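Local coordinates for protein polymerase X (Deinococcus radiodurans, PDB 2W9M) that probably catalyses template-directed DNA synthesis as a family X repair polymerase and carries a zinc-binding polymerase and histidinol phosphatase (PHP) domain, at residues L450-L462 with T484-D498. Sequence-based numbering, arbitrary orientation.
Sequences LVTVLGHATGRLL and TVVEINANAARLDLD. With ZN (zinc ion), chain E.
Glu487 OE2 is gripped from opposite faces of its carboxylate: His456 N donates to it over 3.1 Å in a nearly straight bond (175°), and Asn489 ND2 reaches it from the other face at 2.8 Å. OE1 pairs with Asn514 and His332, so this second-shell acid ties the backbone of one zinc ligand to the side chain of another. His456 NE2 binds its zinc ion at 2.4 Å, with Glu401 and His428 completing the site. The guanidinium of Arg494 lies flat on the imidazole, planes 16° apart, NH1 over the ring centre, while Leu461 CD2 lies against the opposite face of the guanidinium; the metal bond and this stack probably hold the ring in its orientation. At the type I turn that starts at His456, Asp496 OD1 uses its syn lone pair to accept from Thr458 N (3.0 Å) and takes a weak bond from Gly459 N. Arg460 bends at chi2 and at chi3 (-96°), turning its guanidinium back toward 494-498: NH1 comes within 3.1 Å of Arg494 O in the guanidinium plane, and NH2 salt-bridges Asp498 OD2 from above the carboxylate, whose OD1 pairs with Arg500. A leucine here would probably leave Arg494 O without this donor and Asp498 OD2 without its salt-bridge mate. Parallel bridges Val453–Val485 and Leu454–Val486 join the segments within a beta-alpha-beta unit of the PHP domain, where loops after the parallel strands carry metal ligands, here His456; helix 472-482 makes the connection, strands 422-426 and 511-514 flank the pair in the seven-stranded sheet, and Pro94 of helix 94-99 packs against Leu461 and Arg494.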
loop_
_atom_site.group_PDB
_atom_site.type_symbol
_atom_site.label_atom_id
_atom_site.label_comp_id
_atom_site.label_asym_id
_atom_site.label_seq_id
_atom_site.Cartn_x
_atom_site.Cartn_y
_atom_site.Cartn_z
ATOM N N LEU A 450 4.643 -21.858 -14.335
ATOM C CA LEU A 450 3.243 -21.489 -14.133
ATOM C C LEU A 450 3.032 -20.112 -13.486
ATOM O O LEU A 450 1.920 -19.587 -13.481
ATOM C CB LEU A 450 2.524 -22.573 -13.322
ATOM C CG LEU A 450 2.383 -23.941 -13.999
ATOM C CD1 LEU A 450 1.500 -24.867 -13.171
ATOM C CD2 LEU A 450 1.817 -23.781 -15.396
ATOM N N VAL A 451 4.096 -19.530 -12.948
ATOM C CA VAL A 451 4.007 -18.234 -12.283
ATOM C C VAL A 451 3.659 -17.130 -13.266
ATOM O O VAL A 451 4.247 -17.053 -14.338
ATOM C CB VAL A 451 5.337 -17.872 -11.604
ATOM C CG1 VAL A 451 5.285 -16.462 -11.046
ATOM C CG2 VAL A 451 5.648 -18.872 -10.506
ATOM N N THR A 452 2.717 -16.265 -12.903
ATOM C CA THR A 452 2.373 -15.151 -13.779
ATOM C C THR A 452 2.789 -13.779 -13.240
ATOM O O THR A 452 3.233 -12.927 -14.005
ATOM C CB THR A 452 0.885 -15.167 -14.191
ATOM O OG1 THR A 452 0.369 -13.833 -14.187
ATOM C CG2 THR A 452 0.084 -15.996 -13.241
ATOM N N VAL A 453 2.664 -13.574 -11.930
ATOM C CA VAL A 453 3.031 -12.300 -11.319
ATOM C C VAL A 453 3.894 -12.470 -10.072
ATOM O O VAL A 453 3.643 -13.352 -9.250
ATOM C CB VAL A 453 1.781 -11.484 -10.922
ATOM C CG1 VAL A 453 2.177 -10.087 -10.450
ATOM C CG2 VAL A 453 0.813 -11.394 -12.075
ATOM N N LEU A 454 4.908 -11.617 -9.936
ATOM C CA LEU A 454 5.690 -11.520 -8.706
ATOM C C LEU A 454 5.092 -10.462 -7.769
ATOM O O LEU A 454 5.089 -9.274 -8.093
ATOM C CB LEU A 454 7.149 -11.166 -9.021
ATOM C CG LEU A 454 7.988 -10.744 -7.811
ATOM C CD1 LEU A 454 8.126 -11.885 -6.802
ATOM C CD2 LEU A 454 9.353 -10.251 -8.237
ATOM N N GLY A 455 4.589 -10.889 -6.612
ATOM C CA GLY A 455 3.995 -9.967 -5.653
ATOM C C GLY A 455 5.022 -9.124 -4.904
ATOM O O GLY A 455 6.147 -9.572 -4.692
ATOM N N HIS A 456 4.625 -7.913 -4.504
ATOM C CA HIS A 456 5.489 -6.956 -3.793
ATOM C C HIS A 456 6.953 -7.386 -3.656
ATOM O O HIS A 456 7.381 -7.827 -2.590
ATOM C CB HIS A 456 4.903 -6.639 -2.414
ATOM C CG HIS A 456 4.395 -7.841 -1.691
ATOM N ND1 HIS A 456 5.227 -8.749 -1.078
ATOM C CD2 HIS A 456 3.132 -8.294 -1.489
ATOM C CE1 HIS A 456 4.503 -9.709 -0.526
ATOM N NE2 HIS A 456 3.229 -9.453 -0.763
ATOM N N ALA A 457 7.716 -7.226 -4.733
ATOM C CA ALA A 457 9.072 -7.780 -4.839
ATOM C C ALA A 457 9.940 -7.721 -3.576
ATOM O O ALA A 457 10.611 -8.696 -3.231
ATOM C CB ALA A 457 9.813 -7.139 -6.010
ATOM N N THR A 458 9.922 -6.583 -2.893
ATOM C CA THR A 458 10.915 -6.292 -1.861
ATOM C C THR A 458 10.487 -6.609 -0.426
ATOM O O THR A 458 11.330 -6.742 0.464
ATOM C CB THR A 458 11.365 -4.822 -1.969
ATOM O OG1 THR A 458 12.399 -4.723 -2.959
ATOM C CG2 THR A 458 11.880 -4.311 -0.641
ATOM N N GLY A 459 9.184 -6.737 -0.203
ATOM C CA GLY A 459 8.672 -7.053 1.118
ATOM C C GLY A 459 8.688 -5.868 2.069
ATOM O O GLY A 459 8.357 -5.997 3.247
ATOM N N ARG A 460 9.082 -4.709 1.555
ATOM C CA ARG A 460 9.127 -3.484 2.345
ATOM C C ARG A 460 7.753 -3.104 2.906
ATOM O O ARG A 460 6.729 -3.354 2.275
ATOM C CB ARG A 460 9.663 -2.342 1.479
ATOM C CG ARG A 460 8.908 -1.046 1.655
ATOM C CD ARG A 460 8.600 -0.392 0.319
ATOM N NE ARG A 460 9.585 0.621 -0.039
ATOM C CZ ARG A 460 9.363 1.592 -0.919
ATOM N NH1 ARG A 460 8.187 1.676 -1.528
ATOM N NH2 ARG A 460 10.311 2.478 -1.184
ATOM N N LEU A 461 7.737 -2.502 4.094
ATOM C CA LEU A 461 6.525 -1.895 4.644
ATOM C C LEU A 461 6.809 -0.473 5.121
ATOM O O LEU A 461 7.426 -0.279 6.163
ATOM C CB LEU A 461 5.966 -2.726 5.800
ATOM C CG LEU A 461 5.298 -4.048 5.421
ATOM C CD1 LEU A 461 4.668 -4.686 6.647
ATOM C CD2 LEU A 461 4.261 -3.834 4.329
ATOM N N LEU A 462 6.354 0.517 4.361
ATOM C CA LEU A 462 6.627 1.917 4.681
ATOM C C LEU A 462 6.340 2.268 6.145
ATOM O O LEU A 462 5.246 2.017 6.647
ATOM C CB LEU A 462 5.837 2.857 3.763
ATOM C CG LEU A 462 6.357 3.132 2.350
ATOM C CD1 LEU A 462 7.815 2.734 2.249
ATOM C CD2 LEU A 462 5.543 2.412 1.293
ATOM N N THR A 484 7.641 -13.175 -16.729
ATOM C CA THR A 484 6.758 -12.999 -15.586
ATOM C C THR A 484 6.585 -11.520 -15.240
ATOM O O THR A 484 7.565 -10.776 -15.150
ATOM C CB THR A 484 7.221 -13.821 -14.365
ATOM O OG1 THR A 484 7.056 -13.047 -13.171
ATOM C CG2 THR A 484 8.663 -14.219 -14.511
ATOM N N VAL A 485 5.334 -11.092 -15.082
ATOM C CA VAL A 485 5.039 -9.687 -14.809
ATOM C C VAL A 485 5.279 -9.338 -13.347
ATOM O O VAL A 485 5.002 -10.136 -12.459
ATOM C CB VAL A 485 3.612 -9.287 -15.270
ATOM C CG1 VAL A 485 2.850 -10.492 -15.765
ATOM C CG2 VAL A 485 2.861 -8.563 -14.168
ATOM N N VAL A 486 5.830 -8.151 -13.109
ATOM C CA VAL A 486 6.189 -7.734 -11.762
ATOM C C VAL A 486 5.151 -6.760 -11.212
ATOM O O VAL A 486 4.675 -5.873 -11.921
ATOM C CB VAL A 486 7.616 -7.134 -11.710
ATOM C CG1 VAL A 486 7.878 -6.283 -12.922
ATOM C CG2 VAL A 486 7.821 -6.331 -10.432
ATOM N N GLU A 487 4.788 -6.946 -9.948
ATOM C CA GLU A 487 3.690 -6.198 -9.356
ATOM C C GLU A 487 4.137 -4.855 -8.797
ATOM O O GLU A 487 5.199 -4.742 -8.187
ATOM C CB GLU A 487 3.024 -7.032 -8.256
ATOM C CG GLU A 487 2.087 -6.261 -7.330
ATOM C CD GLU A 487 1.345 -7.178 -6.361
ATOM O OE1 GLU A 487 0.387 -7.850 -6.802
ATOM O OE2 GLU A 487 1.715 -7.231 -5.165
ATOM N N ILE A 488 3.325 -3.835 -9.033
ATOM C CA ILE A 488 3.445 -2.578 -8.318
ATOM C C ILE A 488 2.294 -2.551 -7.326
ATOM O O ILE A 488 1.165 -2.203 -7.672
ATOM C CB ILE A 488 3.364 -1.366 -9.259
ATOM C CG1 ILE A 488 4.552 -1.358 -10.225
ATOM C CG2 ILE A 488 3.316 -0.073 -8.461
ATOM C CD1 ILE A 488 4.477 -0.260 -11.261
ATOM N N ASN A 489 2.581 -2.955 -6.094
ATOM C CA ASN A 489 1.549 -3.118 -5.085
ATOM C C ASN A 489 1.006 -1.765 -4.663
ATOM O O ASN A 489 1.728 -0.938 -4.105
ATOM C CB ASN A 489 2.096 -3.901 -3.889
ATOM C CG ASN A 489 1.002 -4.459 -3.006
ATOM O OD1 ASN A 489 0.259 -3.712 -2.374
ATOM N ND2 ASN A 489 0.900 -5.780 -2.956
ATOM N N ALA A 490 -0.271 -1.543 -4.948
ATOM C CA ALA A 490 -0.901 -0.247 -4.724
ATOM C C ALA A 490 -1.213 0.059 -3.258
ATOM O O ALA A 490 -1.524 1.200 -2.922
ATOM C CB ALA A 490 -2.160 -0.115 -5.577
ATOM N N ASN A 491 -1.145 -0.945 -2.386
ATOM C CA ASN A 491 -1.374 -0.699 -0.961
ATOM C C ASN A 491 -0.402 0.362 -0.454
ATOM O O ASN A 491 0.807 0.227 -0.626
ATOM C CB ASN A 491 -1.257 -1.991 -0.142
ATOM C CG ASN A 491 -1.533 -1.773 1.342
ATOM O OD1 ASN A 491 -0.690 -1.263 2.080
ATOM N ND2 ASN A 491 -2.716 -2.172 1.784
ATOM N N ALA A 492 -0.939 1.412 0.164
ATOM C CA ALA A 492 -0.150 2.579 0.579
ATOM C C ALA A 492 1.027 2.261 1.503
ATOM O O ALA A 492 1.960 3.057 1.619
ATOM C CB ALA A 492 -1.052 3.632 1.218
ATOM N N ALA A 493 0.988 1.110 2.164
ATOM C CA ALA A 493 2.078 0.728 3.056
ATOM C C ALA A 493 3.147 -0.060 2.319
ATOM O O ALA A 493 4.189 -0.389 2.887
ATOM C CB ALA A 493 1.563 -0.066 4.231
ATOM N N ARG A 494 2.897 -0.360 1.052
ATOM C CA ARG A 494 3.873 -1.100 0.263
ATOM C C ARG A 494 4.471 -0.263 -0.867
ATOM O O ARG A 494 5.672 0.016 -0.861
ATOM C CB ARG A 494 3.262 -2.392 -0.274
ATOM C CG ARG A 494 2.950 -3.406 0.814
ATOM C CD ARG A 494 2.375 -4.680 0.221
ATOM N NE ARG A 494 1.947 -5.623 1.248
ATOM C CZ ARG A 494 2.771 -6.413 1.929
ATOM N NH1 ARG A 494 4.078 -6.368 1.707
ATOM N NH2 ARG A 494 2.288 -7.247 2.839
ATOM N N LEU A 495 3.631 0.137 -1.821
ATOM C CA LEU A 495 4.084 0.897 -2.983
ATOM C C LEU A 495 5.386 0.297 -3.506
ATOM O O LEU A 495 6.422 0.959 -3.581
ATOM C CB LEU A 495 4.242 2.374 -2.626
ATOM C CG LEU A 495 2.955 2.972 -2.045
ATOM C CD1 LEU A 495 3.079 4.466 -1.839
ATOM C CD2 LEU A 495 1.782 2.659 -2.945
ATOM N N ASP A 496 5.302 -0.974 -3.878
ATOM C CA ASP A 496 6.465 -1.800 -4.151
ATOM C C ASP A 496 5.986 -2.854 -5.136
ATOM O O ASP A 496 4.998 -3.527 -4.856
ATOM C CB ASP A 496 6.907 -2.443 -2.833
ATOM C CG ASP A 496 7.936 -3.540 -3.017
ATOM O OD1 ASP A 496 8.007 -4.425 -2.135
ATOM O OD2 ASP A 496 8.676 -3.518 -4.025
ATOM N N LEU A 497 6.646 -3.025 -6.283
ATOM C CA LEU A 497 7.913 -2.398 -6.684
ATOM C C LEU A 497 7.999 -0.869 -6.617
ATOM O O LEU A 497 7.086 -0.163 -7.048
ATOM C CB LEU A 497 8.227 -2.841 -8.115
ATOM C CG LEU A 497 9.603 -2.543 -8.700
ATOM C CD1 LEU A 497 10.668 -3.379 -7.997
ATOM C CD2 LEU A 497 9.600 -2.811 -10.206
ATOM N N ASP A 498 9.114 -0.366 -6.090
ATOM C CA ASP A 498 9.349 1.073 -6.003
ATOM C C ASP A 498 9.311 1.704 -7.391
ATOM O O ASP A 498 9.770 1.097 -8.360
ATOM C CB ASP A 498 10.701 1.350 -5.342
ATOM C CG ASP A 498 10.872 2.807 -4.954
ATOM O OD1 ASP A 498 11.859 3.421 -5.402
ATOM O OD2 ASP A 498 10.019 3.342 -4.208
HETATM ZN ZN ZN E . 1.255 -10.646 0.018
HETATM O O HOH W 1 6.438 -6.815 -7.164
#